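Local structure of 16L protein (Yaba-like disease virus, 6TRR) at the interface of chains A and B. The protein inhibits apoptosis as a viral protein of the M11L family, whose Bcl-2-like members probably act by sequestering the BH3 segments of pro-apoptotic host proteins. Numbering follows the deposited sequence. Chains: chain A/B, 16L protein.

Contact 1: the interface of chains A and B. Residues chain A 32, 126-127, 130; chain B 17, 20-21, 118.
A:Ala130 sets its methyl group against B:Lys17, B:Ile20 and B:Val21, where helix 120-134 of chain A meets helix 14-34 of chain B. This patch is part of a two-fold symmetric interface between copies of a Bcl-2-like, all-helical protein. The apolar part centres on A:Ala130, whose short side chain lets the helices come close. Its CB lies 3.8 Å from CG2 of B:Ile20 and is also touched by the CG2 methyl of B:Val21. On another flank, the aliphatic stem of B:Lys17 packs at 3.9 Å from its CG to CB of A:Ala130. Lysine suits this border because its methylenes cover the alanine while its terminal amine (NZ) reaches onward. With CG anti to the backbone N (chi1 -175°) and the chain extended beyond it, B:Lys17 runs past the alanine towards A:Glu127.

Polar side chains border this apolar patch. A:Glu127 is bent at chi2 (-65°), which turns its carboxylate towards B:Val21 and B:Lys118. OE1 faces both valine methyls, 3.4 Å from CG2 of B:Val21, so the branched side chain covers one carboxylate oxygen. The extended chain of B:Lys118 crosses the glutamate at about a right angle, bringing methylenes beside the carboxylate. B:Lys118 is poorly ordered, however, and the tightness of this approach is doubtful.

Groups likely to carry opposite charges lie near each other without direct contact. OE2 of A:Glu127 is 4.3 Å from NZ of B:Lys17. The lysine would be expected to favour the ionised carboxylate by attraction through space. A:Glu32, from chain A's own helix 14-34, would probably add negative charge at the margin, its OE2 4.2 Å from CG1 of B:Val21.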
ATOM      1  N   GLU A  32       1.237   9.287   3.136  1.00 58.99           N
ATOM      2  CA  GLU A  32       2.517   8.878   3.706  1.00 62.93           C
ATOM      3  C   GLU A  32       3.656   9.740   3.172  1.00 61.48           C
ATOM      4  O   GLU A  32       4.591  10.075   3.909  1.00 61.89           O
ATOM      5  CB  GLU A  32       2.776   7.400   3.409  1.00 69.48           C
ATOM      6  CG  GLU A  32       3.798   6.752   4.339  1.00 77.17           C
ATOM      7  CD  GLU A  32       4.148   5.325   3.939  1.00 79.42           C
ATOM      8  OE1 GLU A  32       3.413   4.732   3.120  1.00 79.07           O
ATOM      9  OE2 GLU A  32       5.161   4.796   4.445  1.00 79.78           O
ATOM     10  N   ILE A 126       7.915  -7.046   3.976  1.00 44.23           N
ATOM     11  CA  ILE A 126       8.377  -5.667   3.846  1.00 46.03           C
ATOM     12  C   ILE A 126       8.723  -5.085   5.213  1.00 46.51           C
ATOM     13  O   ILE A 126       9.803  -4.516   5.409  1.00 48.40           O
ATOM     14  CB  ILE A 126       7.316  -4.822   3.117  1.00 49.82           C
ATOM     15  CG1 ILE A 126       7.129  -5.339   1.686  1.00 55.10           C
ATOM     16  CG2 ILE A 126       7.716  -3.347   3.096  1.00 50.31           C
ATOM     17  CD1 ILE A 126       5.969  -4.716   0.942  1.00 58.70           C
ATOM     18  N   GLU A 127       7.813  -5.222   6.182  1.00 48.64           N
ATOM     19  CA  GLU A 127       8.010  -4.606   7.494  1.00 53.95           C
ATOM     20  C   GLU A 127       9.250  -5.152   8.189  1.00 46.95           C
ATOM     21  O   GLU A 127      10.068  -4.389   8.718  1.00 45.73           O
ATOM     22  CB  GLU A 127       6.781  -4.836   8.373  1.00 68.63           C
ATOM     23  CG  GLU A 127       5.558  -4.057   7.955  1.00 84.52           C
ATOM     24  CD  GLU A 127       5.763  -2.563   8.091  1.00 99.31           C
ATOM     25  OE1 GLU A 127       5.597  -1.844   7.084  1.00104.03           O
ATOM     26  OE2 GLU A 127       6.105  -2.110   9.205  1.00105.15           O
ATOM     27  N   ALA A 130      12.626  -4.153   6.325  1.00 40.98           N
ATOM     28  CA  ALA A 130      12.915  -2.748   6.590  1.00 43.50           C
ATOM     29  C   ALA A 130      13.449  -2.558   8.001  1.00 46.78           C
ATOM     30  O   ALA A 130      14.397  -1.795   8.221  1.00 49.83           O
ATOM     31  CB  ALA A 130      11.656  -1.907   6.385  1.00 45.09           C
TER
ATOM     32  N   LYS B  17      13.618   2.884   8.311  1.00 58.75           N
ATOM     33  CA  LYS B  17      12.531   1.921   8.176  1.00 56.86           C
ATOM     34  C   LYS B  17      11.350   2.530   7.434  1.00 56.82           C
ATOM     35  O   LYS B  17      10.796   1.917   6.515  1.00 57.28           O
ATOM     36  CB  LYS B  17      12.103   1.426   9.559  1.00 57.32           C
ATOM     37  CG  LYS B  17      11.050   0.323   9.538  1.00 59.86           C
ATOM     38  CD  LYS B  17      10.512   0.046  10.936  1.00 66.66           C
ATOM     39  CE  LYS B  17       9.464  -1.063  10.932  1.00 70.99           C
ATOM     40  NZ  LYS B  17       9.019  -1.429  12.313  1.00 73.70           N
ATOM     41  N   ILE B  20      12.102   3.015   3.699  1.00 46.78           N
ATOM     42  CA  ILE B  20      12.115   1.753   2.962  1.00 46.31           C
ATOM     43  C   ILE B  20      10.696   1.235   2.760  1.00 44.73           C
ATOM     44  O   ILE B  20      10.342   0.765   1.672  1.00 44.18           O
ATOM     45  CB  ILE B  20      12.997   0.720   3.689  1.00 47.23           C
ATOM     46  CG1 ILE B  20      14.459   1.172   3.666  1.00 49.07           C
ATOM     47  CG2 ILE B  20      12.852  -0.665   3.052  1.00 46.87           C
ATOM     48  CD1 ILE B  20      15.356   0.387   4.576  1.00 50.27           C
ATOM     49  N   VAL B  21       9.864   1.296   3.801  1.00 48.64           N
ATOM     50  CA  VAL B  21       8.480   0.847   3.672  1.00 50.28           C
ATOM     51  C   VAL B  21       7.766   1.650   2.595  1.00 50.73           C
ATOM     52  O   VAL B  21       7.052   1.096   1.752  1.00 49.96           O
ATOM     53  CB  VAL B  21       7.751   0.946   5.024  1.00 51.92           C
ATOM     54  CG1 VAL B  21       6.248   0.728   4.843  1.00 54.01           C
ATOM     55  CG2 VAL B  21       8.310  -0.073   6.000  1.00 52.77           C
ATOM     56  N   LYS B 118       1.172  -1.132   7.408  1.00 99.95           N
ATOM     57  CA  LYS B 118       1.570  -1.701   8.690  1.00102.78           C
ATOM     58  C   LYS B 118       0.361  -1.988   9.568  1.00100.37           C
ATOM     59  O   LYS B 118       0.377  -2.937  10.360  1.00 97.72           O
ATOM     60  CB  LYS B 118       2.528  -0.753   9.414  1.00103.89           C
ATOM     61  CG  LYS B 118       3.637  -0.185   8.548  1.00103.41           C
ATOM     62  CD  LYS B 118       4.571   0.705   9.360  1.00103.19           C
ATOM     63  CE  LYS B 118       5.723   1.180   8.493  1.00 99.91           C
ATOM     64  NZ  LYS B 118       6.736   1.993   9.221  1.00 97.43           N
TER

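Contact 2: the interface of chains A and B. Residues chain A 39-40, 43-44, 47; chain B 15-16, 19.
B:Val19 fits between A:Glu40, A:Leu43, A:Leu44 and A:Ile47, like a knob in a hole formed by two successive turns of helix 38-57. Here helix 14-34 of chain B packs on chain A as part of the two-fold interface of the deposited, possibly biological, dimer. The two valine methyls divide the apolar packing. With CG1 anti to the backbone N (chi1 164°), that methyl points to A:Leu44 and A:Ile47, while CG2 turns to A:Glu40 and A:Leu43. CG1 comes 3.5 Å from CA of A:Leu44, touching the helix backbone itself, and 3.7 Å from CD1 of A:Ile47. Valine suits this place because it is compact enough to approach the backbone yet branched enough to fill both sides of the recess.

A:Leu43 spans two neighbours from chain B. Its CD2 methyl lies 3.7 Å from CG2 of B:Val19, while both its methyls meet CD1 of B:Ile16, the end of the longer branch. These two side chains cross at about a right angle.

The polar residues at the rim also touch through carbon atoms. CB of A:Glu40 packs 3.6 Å from CG2 of B:Val19, the two side chains running past each other in opposite directions, and the backbone O of A:Glu40 lies 3.4 Å from the same CG2 of B:Val19. The extended glutamate carries its carboxylate alongside B:Ser15, a small residue that leaves room for the longer chain. OE2 of A:Glu40 ends 3.8 Å from CA of B:Ser15.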
ATOM      1  N   TYR A  39      14.425  15.231   5.982  1.00 71.27           N
ATOM      2  CA  TYR A  39      15.516  14.264   6.053  1.00 72.74           C
ATOM      3  C   TYR A  39      15.125  12.952   5.383  1.00 68.61           C
ATOM      4  O   TYR A  39      15.899  12.380   4.607  1.00 65.57           O
ATOM      5  CB  TYR A  39      15.903  14.030   7.513  1.00 78.61           C
ATOM      6  CG  TYR A  39      16.971  12.978   7.710  1.00 82.54           C
ATOM      7  CD1 TYR A  39      16.662  11.740   8.257  1.00 83.15           C
ATOM      8  CD2 TYR A  39      18.289  13.225   7.352  1.00 85.19           C
ATOM      9  CE1 TYR A  39      17.635  10.779   8.441  1.00 83.76           C
ATOM     10  CE2 TYR A  39      19.268  12.270   7.531  1.00 85.71           C
ATOM     11  CZ  TYR A  39      18.936  11.050   8.076  1.00 85.52           C
ATOM     12  OH  TYR A  39      19.911  10.097   8.254  1.00 87.27           O
ATOM     13  N   GLU A  40      13.920  12.460   5.674  1.00 66.71           N
ATOM     14  CA  GLU A  40      13.457  11.219   5.064  1.00 62.71           C
ATOM     15  C   GLU A  40      13.361  11.352   3.550  1.00 62.53           C
ATOM     16  O   GLU A  40      13.714  10.424   2.814  1.00 64.63           O
ATOM     17  CB  GLU A  40      12.107  10.820   5.659  1.00 59.11           C
ATOM     18  CG  GLU A  40      12.190  10.384   7.116  1.00 57.80           C
ATOM     19  CD  GLU A  40      10.832  10.217   7.762  1.00 59.76           C
ATOM     20  OE1 GLU A  40       9.876  10.889   7.326  1.00 61.58           O
ATOM     21  OE2 GLU A  40      10.723   9.412   8.709  1.00 61.22           O
ATOM     22  N   LEU A  43      16.771  11.090   2.150  1.00 62.65           N
ATOM     23  CA  LEU A  43      17.103   9.676   2.258  1.00 59.43           C
ATOM     24  C   LEU A  43      16.411   8.864   1.169  1.00 58.47           C
ATOM     25  O   LEU A  43      17.050   8.080   0.459  1.00 56.90           O
ATOM     26  CB  LEU A  43      16.704   9.180   3.645  1.00 60.33           C
ATOM     27  CG  LEU A  43      16.889   7.706   3.974  1.00 65.44           C
ATOM     28  CD1 LEU A  43      18.348   7.318   3.888  1.00 66.98           C
ATOM     29  CD2 LEU A  43      16.331   7.453   5.369  1.00 70.42           C
ATOM     30  N   LEU A  44      15.096   9.050   1.019  1.00 56.90           N
ATOM     31  CA  LEU A  44      14.353   8.336  -0.014  1.00 52.33           C
ATOM     32  C   LEU A  44      14.986   8.535  -1.380  1.00 51.83           C
ATOM     33  O   LEU A  44      15.095   7.590  -2.170  1.00 48.76           O
ATOM     34  CB  LEU A  44      12.898   8.809  -0.035  1.00 51.22           C
ATOM     35  CG  LEU A  44      12.021   8.308  -1.190  1.00 50.37           C
ATOM     36  CD1 LEU A  44      11.905   6.793  -1.172  1.00 46.48           C
ATOM     37  CD2 LEU A  44      10.643   8.946  -1.135  1.00 51.02           C
ATOM     38  N   ILE A  47      18.185   6.440  -1.686  1.00 56.30           N
ATOM     39  CA  ILE A  47      17.884   5.014  -1.782  1.00 52.38           C
ATOM     40  C   ILE A  47      17.348   4.679  -3.166  1.00 51.78           C
ATOM     41  O   ILE A  47      17.737   3.673  -3.772  1.00 52.99           O
ATOM     42  CB  ILE A  47      16.903   4.607  -0.668  1.00 51.83           C
ATOM     43  CG1 ILE A  47      17.652   4.515   0.661  1.00 55.17           C
ATOM     44  CG2 ILE A  47      16.224   3.276  -0.988  1.00 49.67           C
ATOM     45  CD1 ILE A  47      16.754   4.405   1.869  1.00 57.51           C
TER
ATOM     46  N   SER B  15      13.558   6.195  10.822  1.00 74.00           N
ATOM     47  CA  SER B  15      13.492   6.988   9.599  1.00 72.84           C
ATOM     48  C   SER B  15      13.901   6.149   8.393  1.00 69.48           C
ATOM     49  O   SER B  15      13.246   6.192   7.346  1.00 66.13           O
ATOM     50  CB  SER B  15      14.376   8.228   9.725  1.00 77.44           C
ATOM     51  OG  SER B  15      14.029   8.978  10.876  1.00 81.17           O
ATOM     52  N   ILE B  16      14.983   5.378   8.524  1.00 69.16           N
ATOM     53  CA  ILE B  16      15.334   4.398   7.497  1.00 65.11           C
ATOM     54  C   ILE B  16      14.153   3.475   7.241  1.00 61.61           C
ATOM     55  O   ILE B  16      13.719   3.287   6.098  1.00 60.15           O
ATOM     56  CB  ILE B  16      16.580   3.599   7.923  1.00 63.08           C
ATOM     57  CG1 ILE B  16      17.834   4.473   7.877  1.00 67.67           C
ATOM     58  CG2 ILE B  16      16.760   2.345   7.053  1.00 59.79           C
ATOM     59  CD1 ILE B  16      18.411   4.656   6.491  1.00 72.02           C
ATOM     60  N   VAL B  19      11.261   5.107   5.385  1.00 50.51           N
ATOM     61  CA  VAL B  19      11.588   5.387   3.991  1.00 51.78           C
ATOM     62  C   VAL B  19      11.539   4.103   3.170  1.00 48.68           C
ATOM     63  O   VAL B  19      10.978   4.077   2.068  1.00 49.18           O
ATOM     64  CB  VAL B  19      12.956   6.092   3.900  1.00 56.88           C
ATOM     65  CG1 VAL B  19      13.517   6.040   2.481  1.00 58.16           C
ATOM     66  CG2 VAL B  19      12.816   7.541   4.349  1.00 58.74           C
TER

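The C-alpha centres of contact 1 and contact 2 are about 11 Å apart, and chain B's helix 14-34 contributes to both. It presents B:Lys17, B:Ile20 and B:Val21 in contact 1 but B:Ser15, B:Ile16 and B:Val19 in contact 2, so different faces of one helix meet helices 120-134 and 38-57 of chain A. The helix is thereby wedged among helices of its partner, as expected if the copies exchange their first helices in a domain-swapped dimer. The two-fold symmetry repeats both contacts with the chains exchanged, although these contacts alone do not establish that the dimer is the functional form.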